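Local coordinates for protein CobC (PDB 6NRU) that probably catalyses removal of the 5'-phosphate from adenosylcobalamin 5'-phosphate and from alpha-ribazole 5'-phosphate in the assembly of vitamin B12, at residues L6-H11 / G154-L159; L52-E57 / P75-P80; S56-A61 / E81-F86. One frame throughout, in Å; residues are numbered along the deposited sequence.

Interaction 1 of 3, residues L6-H11 / G154-L159; sequences LWLIRH and GVLSLL. With SO4 (sulfate ion), chain N.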
ATOM      1  N   LEU A   6       4.551  -1.581  12.864  1.00 42.53           N
ATOM      2  CA  LEU A   6       3.591  -1.422  11.781  1.00 39.59           C
ATOM      3  C   LEU A   6       3.448  -2.753  11.058  1.00 40.00           C
ATOM      4  O   LEU A   6       4.427  -3.278  10.518  1.00 41.35           O
ATOM      5  CB  LEU A   6       4.039  -0.330  10.810  1.00 37.79           C
ATOM      6  CG  LEU A   6       4.578   0.945  11.465  1.00 35.90           C
ATOM      7  CD1 LEU A   6       5.062   1.922  10.413  1.00 35.41           C
ATOM      8  CD2 LEU A   6       3.513   1.583  12.347  1.00 37.72           C
ATOM      9  N   TRP A   7       2.241  -3.306  11.069  1.00 40.11           N
ATOM     10  CA  TRP A   7       1.937  -4.504  10.302  1.00 41.40           C
ATOM     11  C   TRP A   7       1.396  -4.068   8.947  1.00 42.31           C
ATOM     12  O   TRP A   7       0.343  -3.427   8.873  1.00 43.96           O
ATOM     13  CB  TRP A   7       0.931  -5.385  11.040  1.00 42.00           C
ATOM     14  CG  TRP A   7       1.371  -5.767  12.427  1.00 44.38           C
ATOM     15  CD1 TRP A   7       1.365  -4.973  13.538  1.00 45.12           C
ATOM     16  CD2 TRP A   7       1.886  -7.038  12.847  1.00 47.45           C
ATOM     17  NE1 TRP A   7       1.841  -5.670  14.621  1.00 47.80           N
ATOM     18  CE2 TRP A   7       2.166  -6.941  14.224  1.00 49.05           C
ATOM     19  CE3 TRP A   7       2.135  -8.248  12.192  1.00 47.83           C
ATOM     20  CZ2 TRP A   7       2.687  -8.008  14.958  1.00 50.56           C
ATOM     21  CZ3 TRP A   7       2.650  -9.306  12.922  1.00 48.80           C
ATOM     22  CH2 TRP A   7       2.921  -9.178  14.290  1.00 50.14           C
ATOM     23  N   LEU A   8       2.123  -4.393   7.884  1.00 41.97           N
ATOM     24  CA  LEU A   8       1.810  -3.913   6.546  1.00 40.16           C
ATOM     25  C   LEU A   8       1.090  -4.999   5.760  1.00 40.84           C
ATOM     26  O   LEU A   8       1.564  -6.137   5.684  1.00 42.40           O
ATOM     27  CB  LEU A   8       3.085  -3.487   5.815  1.00 38.68           C
ATOM     28  CG  LEU A   8       4.044  -2.619   6.634  1.00 37.49           C
ATOM     29  CD1 LEU A   8       5.287  -2.264   5.836  1.00 36.40           C
ATOM     30  CD2 LEU A   8       3.341  -1.358   7.121  1.00 36.43           C
ATOM     31  N   ILE A   9      -0.052  -4.643   5.175  1.00 41.47           N
ATOM     32  CA  ILE A   9      -0.817  -5.541   4.318  1.00 42.05           C
ATOM     33  C   ILE A   9      -1.204  -4.778   3.060  1.00 41.66           C
ATOM     34  O   ILE A   9      -1.851  -3.727   3.141  1.00 41.07           O
ATOM     35  CB  ILE A   9      -2.073  -6.087   5.016  1.00 42.84           C
ATOM     36  CG1 ILE A   9      -1.695  -7.116   6.080  1.00 45.29           C
ATOM     37  CG2 ILE A   9      -3.028  -6.697   3.996  1.00 42.36           C
ATOM     38  CD1 ILE A   9      -2.890  -7.832   6.679  1.00 48.50           C
ATOM     39  N   ARG A  10      -0.805  -5.298   1.905  1.00 42.96           N
ATOM     40  CA  ARG A  10      -1.275  -4.797   0.625  1.00 44.29           C
ATOM     41  C   ARG A  10      -2.573  -5.506   0.266  1.00 48.99           C
ATOM     42  O   ARG A  10      -2.737  -6.696   0.544  1.00 50.12           O
ATOM     43  CB  ARG A  10      -0.218  -5.020  -0.458  1.00 41.94           C
ATOM     44  CG  ARG A  10      -0.669  -4.734  -1.882  1.00 40.86           C
ATOM     45  CD  ARG A  10       0.344  -5.297  -2.867  1.00 40.53           C
ATOM     46  NE  ARG A  10      -0.050  -5.132  -4.264  1.00 39.92           N
ATOM     47  CZ  ARG A  10       0.619  -5.660  -5.284  1.00 40.20           C
ATOM     48  NH1 ARG A  10       1.707  -6.383  -5.059  1.00 39.51           N
ATOM     49  NH2 ARG A  10       0.204  -5.467  -6.528  1.00 41.85           N
ATOM     50  N   HIS A  11      -3.502  -4.761  -0.335  1.00 52.48           N
ATOM     51  CA  HIS A  11      -4.796  -5.317  -0.703  1.00 57.29           C
ATOM     52  C   HIS A  11      -4.632  -6.495  -1.662  1.00 64.97           C
ATOM     53  O   HIS A  11      -3.640  -6.614  -2.387  1.00 62.77           O
ATOM     54  CB  HIS A  11      -5.671  -4.243  -1.344  1.00 55.50           C
ATOM     55  CG  HIS A  11      -5.131  -3.721  -2.638  1.00 53.87           C
ATOM     56  ND1 HIS A  11      -5.284  -4.390  -3.834  1.00 54.55           N
ATOM     57  CD2 HIS A  11      -4.436  -2.596  -2.924  1.00 52.90           C
ATOM     58  CE1 HIS A  11      -4.706  -3.698  -4.800  1.00 54.29           C
ATOM     59  NE2 HIS A  11      -4.184  -2.605  -4.274  1.00 53.46           N
ATOM     60  N   GLY A 154       2.762   0.632  -4.064  1.00 44.66           N
ATOM     61  CA  GLY A 154       3.631   1.796  -4.127  1.00 46.21           C
ATOM     62  C   GLY A 154       3.769   2.505  -2.793  1.00 45.83           C
ATOM     63  O   GLY A 154       4.850   2.984  -2.446  1.00 48.02           O
ATOM     64  N   VAL A 155       2.679   2.578  -2.028  1.00 43.00           N
ATOM     65  CA  VAL A 155       2.717   3.252  -0.732  1.00 40.56           C
ATOM     66  C   VAL A 155       3.571   2.468   0.252  1.00 36.66           C
ATOM     67  O   VAL A 155       4.460   3.023   0.910  1.00 35.71           O
ATOM     68  CB  VAL A 155       1.291   3.448  -0.187  1.00 42.29           C
ATOM     69  CG1 VAL A 155       1.338   3.978   1.235  1.00 33.29           C
ATOM     70  CG2 VAL A 155       0.496   4.378  -1.086  1.00 34.43           C
ATOM     71  N   LEU A 156       3.310   1.166   0.374  1.00 33.67           N
ATOM     72  CA  LEU A 156       3.968   0.376   1.408  1.00 30.97           C
ATOM     73  C   LEU A 156       5.442   0.161   1.092  1.00 29.78           C
ATOM     74  O   LEU A 156       6.286   0.200   1.995  1.00 29.39           O
ATOM     75  CB  LEU A 156       3.245  -0.959   1.581  1.00 29.91           C
ATOM     76  CG  LEU A 156       1.795  -0.859   2.063  1.00 29.41           C
ATOM     77  CD1 LEU A 156       1.134  -2.223   2.071  1.00 29.13           C
ATOM     78  CD2 LEU A 156       1.743  -0.234   3.440  1.00 30.05           C
ATOM     79  N   SER A 157       5.774  -0.067  -0.183  1.00 29.70           N
ATOM     80  CA  SER A 157       7.175  -0.236  -0.558  1.00 30.11           C
ATOM     81  C   SER A 157       7.966   1.037  -0.308  1.00 30.15           C
ATOM     82  O   SER A 157       9.106   0.986   0.171  1.00 29.49           O
ATOM     83  CB  SER A 157       7.281  -0.643  -2.023  1.00 32.11           C
ATOM     84  OG  SER A 157       6.959   0.448  -2.862  1.00 35.04           O
ATOM     85  N   LEU A 158       7.378   2.192  -0.632  1.00 31.34           N
ATOM     86  CA  LEU A 158       8.041   3.463  -0.363  1.00 32.58           C
ATOM     87  C   LEU A 158       8.072   3.770   1.128  1.00 34.43           C
ATOM     88  O   LEU A 158       9.012   4.414   1.609  1.00 34.69           O
ATOM     89  CB  LEU A 158       7.347   4.588  -1.125  1.00 32.81           C
ATOM     90  CG  LEU A 158       7.928   5.986  -0.920  1.00 33.08           C
ATOM     91  CD1 LEU A 158       9.396   5.994  -1.292  1.00 33.31           C
ATOM     92  CD2 LEU A 158       7.156   7.005  -1.735  1.00 34.23           C
ATOM     93  N   LEU A 159       7.058   3.323   1.871  1.00 37.14           N
ATOM     94  CA  LEU A 159       7.080   3.498   3.319  1.00 38.92           C
ATOM     95  C   LEU A 159       8.270   2.773   3.928  1.00 39.97           C
ATOM     96  O   LEU A 159       9.002   3.337   4.747  1.00 42.17           O
ATOM     97  CB  LEU A 159       5.770   2.998   3.930  1.00 38.36           C
ATOM     98  CG  LEU A 159       5.640   3.166   5.445  1.00 38.00           C
ATOM     99  CD1 LEU A 159       5.361   4.612   5.796  1.00 38.97           C
ATOM    100  CD2 LEU A 159       4.553   2.263   5.995  1.00 38.47           C
TER
HETATM  101  S   SO4 N 302      -1.613  -2.448  -7.869  1.00116.97           S
HETATM  102  O1  SO4 N 302      -0.835  -1.227  -8.053  1.00116.75           O
HETATM  103  O2  SO4 N 302      -2.003  -2.976  -9.174  1.00116.81           O
HETATM  104  O3  SO4 N 302      -0.808  -3.439  -7.164  1.00117.00           O
HETATM  105  O4  SO4 N 302      -2.810  -2.156  -7.085  1.00117.17           O

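Interaction 2 of 3, residues L52-E57 / P75-P80; sequences LVLCSE and PVHIIP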
ATOM      1  N   LEU A  52      -4.830  -0.499  16.538  1.00 51.69           N
ATOM      2  CA  LEU A  52      -5.114   0.572  15.596  1.00 50.29           C
ATOM      3  C   LEU A  52      -5.056   0.009  14.183  1.00 48.66           C
ATOM      4  O   LEU A  52      -4.219  -0.846  13.888  1.00 49.91           O
ATOM      5  CB  LEU A  52      -4.119   1.728  15.750  1.00 38.61           C
ATOM      6  CG  LEU A  52      -4.428   2.990  14.943  1.00 37.60           C
ATOM      7  CD1 LEU A  52      -5.778   3.577  15.350  1.00 38.35           C
ATOM      8  CD2 LEU A  52      -3.321   4.012  15.112  1.00 37.90           C
ATOM      9  N   VAL A  53      -5.949   0.487  13.321  1.00 45.82           N
ATOM     10  CA  VAL A  53      -5.953   0.120  11.909  1.00 41.62           C
ATOM     11  C   VAL A  53      -5.985   1.405  11.092  1.00 41.48           C
ATOM     12  O   VAL A  53      -6.886   2.232  11.265  1.00 43.01           O
ATOM     13  CB  VAL A  53      -7.142  -0.781  11.538  1.00 38.09           C
ATOM     14  CG1 VAL A  53      -7.136  -1.060  10.043  1.00 34.97           C
ATOM     15  CG2 VAL A  53      -7.095  -2.083  12.326  1.00 38.48           C
ATOM     16  N   LEU A  54      -5.001   1.575  10.217  1.00 40.55           N
ATOM     17  CA  LEU A  54      -4.950   2.692   9.285  1.00 40.59           C
ATOM     18  C   LEU A  54      -5.095   2.143   7.874  1.00 42.90           C
ATOM     19  O   LEU A  54      -4.371   1.220   7.486  1.00 44.92           O
ATOM     20  CB  LEU A  54      -3.642   3.471   9.426  1.00 39.18           C
ATOM     21  CG  LEU A  54      -3.209   3.814  10.853  1.00 39.33           C
ATOM     22  CD1 LEU A  54      -1.857   4.510  10.849  1.00 38.98           C
ATOM     23  CD2 LEU A  54      -4.253   4.678  11.539  1.00 40.40           C
ATOM     24  N   CYS A  55      -6.026   2.704   7.113  1.00 42.27           N
ATOM     25  CA  CYS A  55      -6.404   2.154   5.823  1.00 41.07           C
ATOM     26  C   CYS A  55      -6.500   3.267   4.791  1.00 42.01           C
ATOM     27  O   CYS A  55      -6.805   4.417   5.118  1.00 43.61           O
ATOM     28  CB  CYS A  55      -7.741   1.405   5.927  1.00 39.93           C
ATOM     29  SG  CYS A  55      -8.267   0.559   4.435  1.00 39.72           S
ATOM     30  N   SER A  56      -6.228   2.918   3.539  1.00 41.33           N
ATOM     31  CA  SER A  56      -6.401   3.878   2.463  1.00 41.72           C
ATOM     32  C   SER A  56      -7.885   4.073   2.168  1.00 42.30           C
ATOM     33  O   SER A  56      -8.735   3.266   2.555  1.00 41.94           O
ATOM     34  CB  SER A  56      -5.661   3.420   1.207  1.00 41.00           C
ATOM     35  OG  SER A  56      -6.538   2.787   0.296  1.00 40.96           O
ATOM     36  N   GLU A  57      -8.193   5.173   1.475  1.00 44.05           N
ATOM     37  CA  GLU A  57      -9.583   5.476   1.145  1.00 45.38           C
ATOM     38  C   GLU A  57     -10.152   4.496   0.128  1.00 46.47           C
ATOM     39  O   GLU A  57     -11.356   4.210   0.155  1.00 48.05           O
ATOM     40  CB  GLU A  57      -9.706   6.898   0.598  1.00 45.74           C
ATOM     41  CG  GLU A  57      -9.236   7.991   1.529  1.00 47.58           C
ATOM     42  CD  GLU A  57      -9.469   9.372   0.949  1.00 50.65           C
ATOM     43  OE1 GLU A  57      -9.455   9.509  -0.294  1.00 51.51           O
ATOM     44  OE2 GLU A  57      -9.676  10.319   1.733  1.00 52.62           O
ATOM     45  N   PRO A  75     -10.723  -0.064  15.847  1.00 69.76           N
ATOM     46  CA  PRO A  75     -10.898   1.266  15.243  1.00 66.83           C
ATOM     47  C   PRO A  75     -10.117   1.390  13.941  1.00 60.41           C
ATOM     48  O   PRO A  75      -8.940   1.033  13.871  1.00 58.51           O
ATOM     49  CB  PRO A  75     -10.353   2.217  16.316  1.00 68.94           C
ATOM     50  CG  PRO A  75     -10.374   1.414  17.591  1.00 71.80           C
ATOM     51  CD  PRO A  75     -10.064   0.017  17.160  1.00 70.89           C
ATOM     52  N   VAL A  76     -10.781   1.918  12.912  1.00 56.52           N
ATOM     53  CA  VAL A  76     -10.227   2.005  11.565  1.00 52.60           C
ATOM     54  C   VAL A  76     -10.157   3.472  11.166  1.00 52.98           C
ATOM     55  O   VAL A  76     -11.193   4.128  11.000  1.00 59.35           O
ATOM     56  CB  VAL A  76     -11.060   1.212  10.550  1.00 51.66           C
ATOM     57  CG1 VAL A  76     -10.508   1.405   9.142  1.00 49.03           C
ATOM     58  CG2 VAL A  76     -11.093  -0.261  10.925  1.00 52.90           C
ATOM     59  N   HIS A  77      -8.941   3.987  11.000  1.00 46.46           N
ATOM     60  CA  HIS A  77      -8.735   5.327  10.473  1.00 45.41           C
ATOM     61  C   HIS A  77      -8.544   5.242   8.966  1.00 45.03           C
ATOM     62  O   HIS A  77      -7.769   4.415   8.478  1.00 45.21           O
ATOM     63  CB  HIS A  77      -7.517   5.997  11.108  1.00 47.41           C
ATOM     64  CG  HIS A  77      -7.630   6.208  12.586  1.00 52.36           C
ATOM     65  ND1 HIS A  77      -6.999   7.247  13.235  1.00 54.24           N
ATOM     66  CD2 HIS A  77      -8.286   5.509  13.544  1.00 54.80           C
ATOM     67  CE1 HIS A  77      -7.267   7.184  14.528  1.00 56.18           C
ATOM     68  NE2 HIS A  77      -8.046   6.138  14.741  1.00 56.25           N
ATOM     69  N   ILE A  78      -9.245   6.096   8.232  1.00 47.92           N
ATOM     70  CA  ILE A  78      -9.101   6.187   6.785  1.00 46.96           C
ATOM     71  C   ILE A  78      -8.140   7.333   6.497  1.00 45.61           C
ATOM     72  O   ILE A  78      -8.488   8.506   6.664  1.00 46.73           O
ATOM     73  CB  ILE A  78     -10.452   6.397   6.091  1.00 49.31           C
ATOM     74  CG1 ILE A  78     -11.424   5.286   6.483  1.00 51.22           C
ATOM     75  CG2 ILE A  78     -10.274   6.410   4.592  1.00 48.49           C
ATOM     76  CD1 ILE A  78     -10.981   3.913   6.031  1.00 50.05           C
ATOM     77  N   ILE A  79      -6.927   6.996   6.070  1.00 43.41           N
ATOM     78  CA  ILE A  79      -5.868   7.977   5.842  1.00 43.59           C
ATOM     79  C   ILE A  79      -5.752   8.199   4.337  1.00 45.09           C
ATOM     80  O   ILE A  79      -5.389   7.259   3.609  1.00 44.05           O
ATOM     81  CB  ILE A  79      -4.536   7.511   6.444  1.00 41.67           C
ATOM     82  CG1 ILE A  79      -4.723   7.142   7.915  1.00 39.96           C
ATOM     83  CG2 ILE A  79      -3.473   8.587   6.298  1.00 43.37           C
ATOM     84  CD1 ILE A  79      -5.241   8.281   8.765  1.00 40.71           C
ATOM     85  N   PRO A  80      -6.048   9.399   3.826  1.00 46.75           N
ATOM     86  CA  PRO A  80      -5.897   9.641   2.383  1.00 48.06           C
ATOM     87  C   PRO A  80      -4.454   9.610   1.917  1.00 49.08           C
ATOM     88  O   PRO A  80      -4.213   9.407   0.720  1.00 50.01           O
ATOM     89  CB  PRO A  80      -6.510  11.038   2.187  1.00 49.26           C
ATOM     90  CG  PRO A  80      -7.232  11.349   3.468  1.00 48.42           C
ATOM     91  CD  PRO A  80      -6.519  10.598   4.539  1.00 47.05           C
TER

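Interaction 3 of 3, residues S56-A61 / E81-F86; sequences SELERA and ELNEMF. With SO4 (sulfate ion), chain N.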
ATOM      1  N   SER A  56      -6.228   2.918   3.539  1.00 41.33           N
ATOM      2  CA  SER A  56      -6.401   3.878   2.463  1.00 41.72           C
ATOM      3  C   SER A  56      -7.885   4.073   2.168  1.00 42.30           C
ATOM      4  O   SER A  56      -8.735   3.266   2.555  1.00 41.94           O
ATOM      5  CB  SER A  56      -5.661   3.420   1.207  1.00 41.00           C
ATOM      6  OG  SER A  56      -6.538   2.787   0.296  1.00 40.96           O
ATOM      7  N   GLU A  57      -8.193   5.173   1.475  1.00 44.05           N
ATOM      8  CA  GLU A  57      -9.583   5.476   1.145  1.00 45.38           C
ATOM      9  C   GLU A  57     -10.152   4.496   0.128  1.00 46.47           C
ATOM     10  O   GLU A  57     -11.356   4.210   0.155  1.00 48.05           O
ATOM     11  CB  GLU A  57      -9.706   6.898   0.598  1.00 45.74           C
ATOM     12  CG  GLU A  57      -9.236   7.991   1.529  1.00 47.58           C
ATOM     13  CD  GLU A  57      -9.469   9.372   0.949  1.00 50.65           C
ATOM     14  OE1 GLU A  57      -9.455   9.509  -0.294  1.00 51.51           O
ATOM     15  OE2 GLU A  57      -9.676  10.319   1.733  1.00 52.62           O
ATOM     16  N   LEU A  58      -9.314   3.984  -0.774  1.00 44.70           N
ATOM     17  CA  LEU A  58      -9.804   3.182  -1.886  1.00 44.40           C
ATOM     18  C   LEU A  58     -10.440   1.894  -1.382  1.00 47.15           C
ATOM     19  O   LEU A  58      -9.911   1.225  -0.490  1.00 46.70           O
ATOM     20  CB  LEU A  58      -8.664   2.882  -2.857  1.00 41.34           C
ATOM     21  CG  LEU A  58      -7.890   4.117  -3.325  1.00 38.21           C
ATOM     22  CD1 LEU A  58      -6.886   3.739  -4.390  1.00 37.78           C
ATOM     23  CD2 LEU A  58      -8.839   5.183  -3.843  1.00 37.59           C
ATOM     24  N   GLU A  59     -11.591   1.549  -1.966  1.00 62.77           N
ATOM     25  CA  GLU A  59     -12.429   0.501  -1.392  1.00 62.56           C
ATOM     26  C   GLU A  59     -11.769  -0.868  -1.462  1.00 60.67           C
ATOM     27  O   GLU A  59     -12.056  -1.729  -0.623  1.00 59.97           O
ATOM     28  CB  GLU A  59     -13.790   0.477  -2.085  1.00 64.77           C
ATOM     29  CG  GLU A  59     -14.927   0.091  -1.155  1.00 66.14           C
ATOM     30  CD  GLU A  59     -15.096   1.074  -0.016  1.00 67.38           C
ATOM     31  OE1 GLU A  59     -15.475   0.638   1.092  1.00 68.08           O
ATOM     32  OE2 GLU A  59     -14.856   2.282  -0.228  1.00 68.54           O
ATOM     33  N   ARG A  60     -10.886  -1.097  -2.437  1.00 60.46           N
ATOM     34  CA  ARG A  60     -10.185  -2.375  -2.482  1.00 60.90           C
ATOM     35  C   ARG A  60      -9.344  -2.587  -1.231  1.00 59.31           C
ATOM     36  O   ARG A  60      -9.167  -3.728  -0.787  1.00 59.83           O
ATOM     37  CB  ARG A  60      -9.316  -2.469  -3.740  1.00 62.41           C
ATOM     38  CG  ARG A  60      -8.138  -1.511  -3.783  1.00 61.12           C
ATOM     39  CD  ARG A  60      -7.972  -0.936  -5.175  1.00 63.38           C
ATOM     40  NE  ARG A  60      -6.570  -0.761  -5.542  1.00 63.01           N
ATOM     41  CZ  ARG A  60      -6.111   0.262  -6.256  1.00 63.58           C
ATOM     42  NH1 ARG A  60      -6.946   1.203  -6.679  1.00 64.42           N
ATOM     43  NH2 ARG A  60      -4.820   0.344  -6.550  1.00 63.87           N
ATOM     44  N   ALA A  61      -8.834  -1.501  -0.640  1.00 56.98           N
ATOM     45  CA  ALA A  61      -8.107  -1.602   0.617  1.00 52.70           C
ATOM     46  C   ALA A  61      -9.059  -1.778   1.792  1.00 51.56           C
ATOM     47  O   ALA A  61      -8.777  -2.550   2.715  1.00 51.67           O
ATOM     48  CB  ALA A  61      -7.232  -0.367   0.817  1.00 50.96           C
ATOM     49  N   GLU A  81      -3.491   9.814   2.819  1.00 48.05           N
ATOM     50  CA  GLU A  81      -2.084   9.699   2.458  1.00 48.78           C
ATOM     51  C   GLU A  81      -1.717   8.281   2.054  1.00 46.87           C
ATOM     52  O   GLU A  81      -0.766   8.096   1.287  1.00 48.64           O
ATOM     53  CB  GLU A  81      -1.201  10.157   3.621  1.00 51.77           C
ATOM     54  CG  GLU A  81      -1.070  11.670   3.763  1.00 57.20           C
ATOM     55  CD  GLU A  81      -2.314  12.322   4.342  1.00 60.56           C
ATOM     56  OE1 GLU A  81      -3.194  11.588   4.842  1.00 60.07           O
ATOM     57  OE2 GLU A  81      -2.416  13.568   4.290  1.00 63.76           O
ATOM     58  N   LEU A  82      -2.454   7.282   2.541  1.00 44.84           N
ATOM     59  CA  LEU A  82      -2.217   5.884   2.201  1.00 43.19           C
ATOM     60  C   LEU A  82      -2.803   5.493   0.852  1.00 43.72           C
ATOM     61  O   LEU A  82      -2.678   4.328   0.457  1.00 42.89           O
ATOM     62  CB  LEU A  82      -2.794   4.973   3.291  1.00 41.88           C
ATOM     63  CG  LEU A  82      -2.087   5.004   4.649  1.00 41.16           C
ATOM     64  CD1 LEU A  82      -2.853   4.204   5.691  1.00 33.56           C
ATOM     65  CD2 LEU A  82      -0.662   4.492   4.523  1.00 41.74           C
ATOM     66  N   ASN A  83      -3.426   6.427   0.139  1.00 52.48           N
ATOM     67  CA  ASN A  83      -4.056   6.115  -1.134  1.00 53.49           C
ATOM     68  C   ASN A  83      -3.025   5.767  -2.197  1.00 54.42           C
ATOM     69  O   ASN A  83      -1.878   6.219  -2.159  1.00 55.34           O
ATOM     70  CB  ASN A  83      -4.891   7.295  -1.627  1.00 54.03           C
ATOM     71  CG  ASN A  83      -6.146   7.491  -0.826  1.00 55.81           C
ATOM     72  OD1 ASN A  83      -6.520   6.636  -0.024  1.00 56.98           O
ATOM     73  ND2 ASN A  83      -6.814   8.618  -1.037  1.00 56.49           N
ATOM     74  N   GLU A  84      -3.457   4.961  -3.163  1.00 55.52           N
ATOM     75  CA  GLU A  84      -2.660   4.725  -4.355  1.00 57.53           C
ATOM     76  C   GLU A  84      -2.412   6.043  -5.080  1.00 58.66           C
ATOM     77  O   GLU A  84      -3.166   7.010  -4.935  1.00 58.31           O
ATOM     78  CB  GLU A  84      -3.379   3.730  -5.273  1.00 58.30           C
ATOM     79  CG  GLU A  84      -2.617   3.313  -6.525  1.00 60.63           C
ATOM     80  CD  GLU A  84      -1.246   2.740  -6.219  1.00 65.03           C
ATOM     81  OE1 GLU A  84      -0.269   3.516  -6.168  1.00 66.69           O
ATOM     82  OE2 GLU A  84      -1.147   1.511  -6.032  1.00 67.34           O
HETATM   83  N   MSE A  85      -1.324   6.088  -5.841  1.00 60.00           N
HETATM   84  CA  MSE A  85      -1.038   7.225  -6.698  1.00 60.95           C
HETATM   85  C   MSE A  85      -2.197   7.450  -7.658  1.00 58.09           C
HETATM   86  O   MSE A  85      -2.790   6.492  -8.151  1.00 57.90           O
HETATM   87  CB  MSE A  85       0.255   6.993  -7.474  1.00 66.41           C
HETATM   88  CG  MSE A  85       0.966   8.259  -7.898  1.00 71.79           C
HETATM   89 SE   MSE A  85       2.672   7.868  -8.757  0.93 79.13          SE
HETATM   90  CE  MSE A  85       2.079   7.869 -10.612  1.00 79.21           C
ATOM     91  N   PHE A  86      -2.531   8.712  -7.914  1.00 56.22           N
ATOM     92  CA  PHE A  86      -3.614   9.056  -8.831  1.00 54.85           C
ATOM     93  C   PHE A  86      -3.045   9.184 -10.243  1.00 54.58           C
ATOM     94  O   PHE A  86      -2.300  10.125 -10.538  1.00 54.62           O
ATOM     95  CB  PHE A  86      -4.304  10.344  -8.394  1.00 54.30           C
ATOM     96  CG  PHE A  86      -5.362  10.809  -9.347  1.00 53.90           C
ATOM     97  CD1 PHE A  86      -6.443   9.997  -9.651  1.00 53.39           C
ATOM     98  CD2 PHE A  86      -5.277  12.053  -9.946  1.00 53.25           C
ATOM     99  CE1 PHE A  86      -7.417  10.417 -10.530  1.00 52.09           C
ATOM    100  CE2 PHE A  86      -6.250  12.479 -10.827  1.00 52.36           C
ATOM    101  CZ  PHE A  86      -7.320  11.660 -11.119  1.00 51.69           C
TER
HETATM  102  S   SO4 N 302      -1.613  -2.448  -7.869  1.00116.97           S
HETATM  103  O1  SO4 N 302      -0.835  -1.227  -8.053  1.00116.75           O
HETATM  104  O2  SO4 N 302      -2.003  -2.976  -9.174  1.00116.81           O
HETATM  105  O3  SO4 N 302      -0.808  -3.439  -7.164  1.00117.00           O
HETATM  106  O4  SO4 N 302      -2.810  -2.156  -7.085  1.00117.17           O

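Interaction 1 of 3, residues L6-H11 / G154-L159
Helix segment G154-L159 packs over strand segment L6-H11, running roughly antiparallel to it (148°), with the two axes 9.0 Å apart. L156 is the first helix residue to meet the strand. Its CG stands anti to the carbonyl carbon (chi1 -63°), and its two methyls have different partners. CD1 of L156 rests on the strand backbone, 3.5 Å from I9 O, and is also 4.0 Å from R10 CB. CD2 of L156 lies 4.2 Å from L8 CD2, where the two side chains pass alongside, pointing in opposite directions. L159 comes next. Its CG is anti to the backbone N (chi1 -178°). The L159 and L8 side chains cross obliquely, with L159 CD2 4.0 Å from L8 CD2. L8 CD2 therefore touches both L156 and L159. L6 CD1 adds a looser contact with L159 CD2 at 4.5 Å. The leucine packing is buried and apolar. I9 points away from this helix and packs on T64 and V68 of helix 59-69. Beyond the packing, R10 extends from CG to NE, and its NH2 makes a very short hydrogen bond of 2.4 Å to sulfate O3. NH1 of R10 is held by V176 O. H11 meets sulfate O4 at its ring edge through NE2, in a weak bond. R10 and H11 begin the RHG motif of the histidine phosphatases. H11 is probably the phosphohistidine residue, and the sulfate probably marks the phosphate pocket.

Interaction 2 of 3, residues L52-E57 / P75-P80
Backbone hydrogen bonds join L52-E57 to P75-P80 as parallel strands. H77 N gives one to V53 O at 2.7 Å, and C55 N gives one to H77 O at 2.8 Å. The third runs from I79 N to C55 O. In all three the donor lies nearly along the C=O axis, at 174° for H77 O. A fourth hydrogen bond, from V53 N to P75 O, is weak at 3.1 Å.

One CH-pi contact involves the H77 ring. L52 CD1 sits over one face, offset toward the rim, 3.8 Å from the H77 ring centroid. L54 lies alongside H77, and its CD2 is 3.5 Å from H77 CB.

On the sheet face that carries V53, C55, V76 and I78 the contacts are apolar. V53 and V76 point the same way side by side, with V53 CB 4.0 Å from V76 CG2. C55 CB touches V76 CG1 and I78 CD1. Past the strands, E57 CG lies 3.6 Å from I78 CG2, and its extended chain crosses P80 obliquely.

This is a beta-alpha-beta crossover, linked by helix 59-69, which covers V53, C55 and I78. F134 of helix 124-136 packs on L54 and I79 from the other face. Strand 76-78 is outermost in the sheet, and strand 146-151 flanks strand 52-55 on its second edge.

Interaction 3 of 3, residues S56-A61 / E81-F86
The active-site pocket of this histidine phosphatase is partly built here, where the start of helix 59-69 meets the loop that carries E84. E84 is probably the catalytic proton donor or acceptor. N83, the residue before it, is bound to E57 by two hydrogen bonds. N83 OD1 accepts from E57 N at 2.7 Å, in its carbonyl plane and with a C=O...N angle of 159°. N83 ND2 gives to E57 OE1 at 2.9 Å, meeting it from above the carboxylate plane. The amide and carboxylate planes are 51° apart. Both polar ends of the N83 amide are thus used, which fixes its rotation.

S56 CB lies 3.2 Å from L82 O. The S56 hydroxyl has its main partner in H152 NE2, and OG also takes a weak bond from L58 N. L58 is the N-cap residue of the helix. Its CD1 packs against E84 CB at 3.6 Å.

R60 has CG in the crowded position between backbone N and carbonyl carbon (chi1 67°), and its chain bends twice more. This brings NH2 to sulfate O4, in a hydrogen bond of 3.3 Å. The same R60 NH2 makes a long salt bridge of 3.9 Å to E84 OE2. NH1 of R60 is bonded to G24 O. E84 OE1 accepts a hydrogen bond from the backbone N of selenomethionine M85 through its anti lone pair at 2.8 Å. E84 OE2 lies near the sulfate, whose charge may favour a protonated E84, while R60 would oppose this.

Segment S56-A61 leads from strand 52-55 into helix 59-69. Segment E81-F86 follows strand 76-78, with L82 packed on L54 and on F134 of helix 124-136, and M85 on F127.

In the fold
Strand 5-10 comes first in the chain and ends at R10, with H11 just after it. Interaction 1 joins it to helix 153-163, so it closes a long loop that contains both other contacts. Interaction 2 pairs strand 52-55 with strand 76-78 across the crossover helix 59-69. Interaction 3 begins in the same part of the chain, sharing S56 and E57, and reaches just beyond strand 76-78. It therefore closes a slightly later loop that overlaps that of interaction 2. Interactions 1 and 2 reach the same sheet without touching. Interaction 3 touches both, with H11 beside R60 and C55 beside A61. Interactions 1 and 3 also contact the same sulfate.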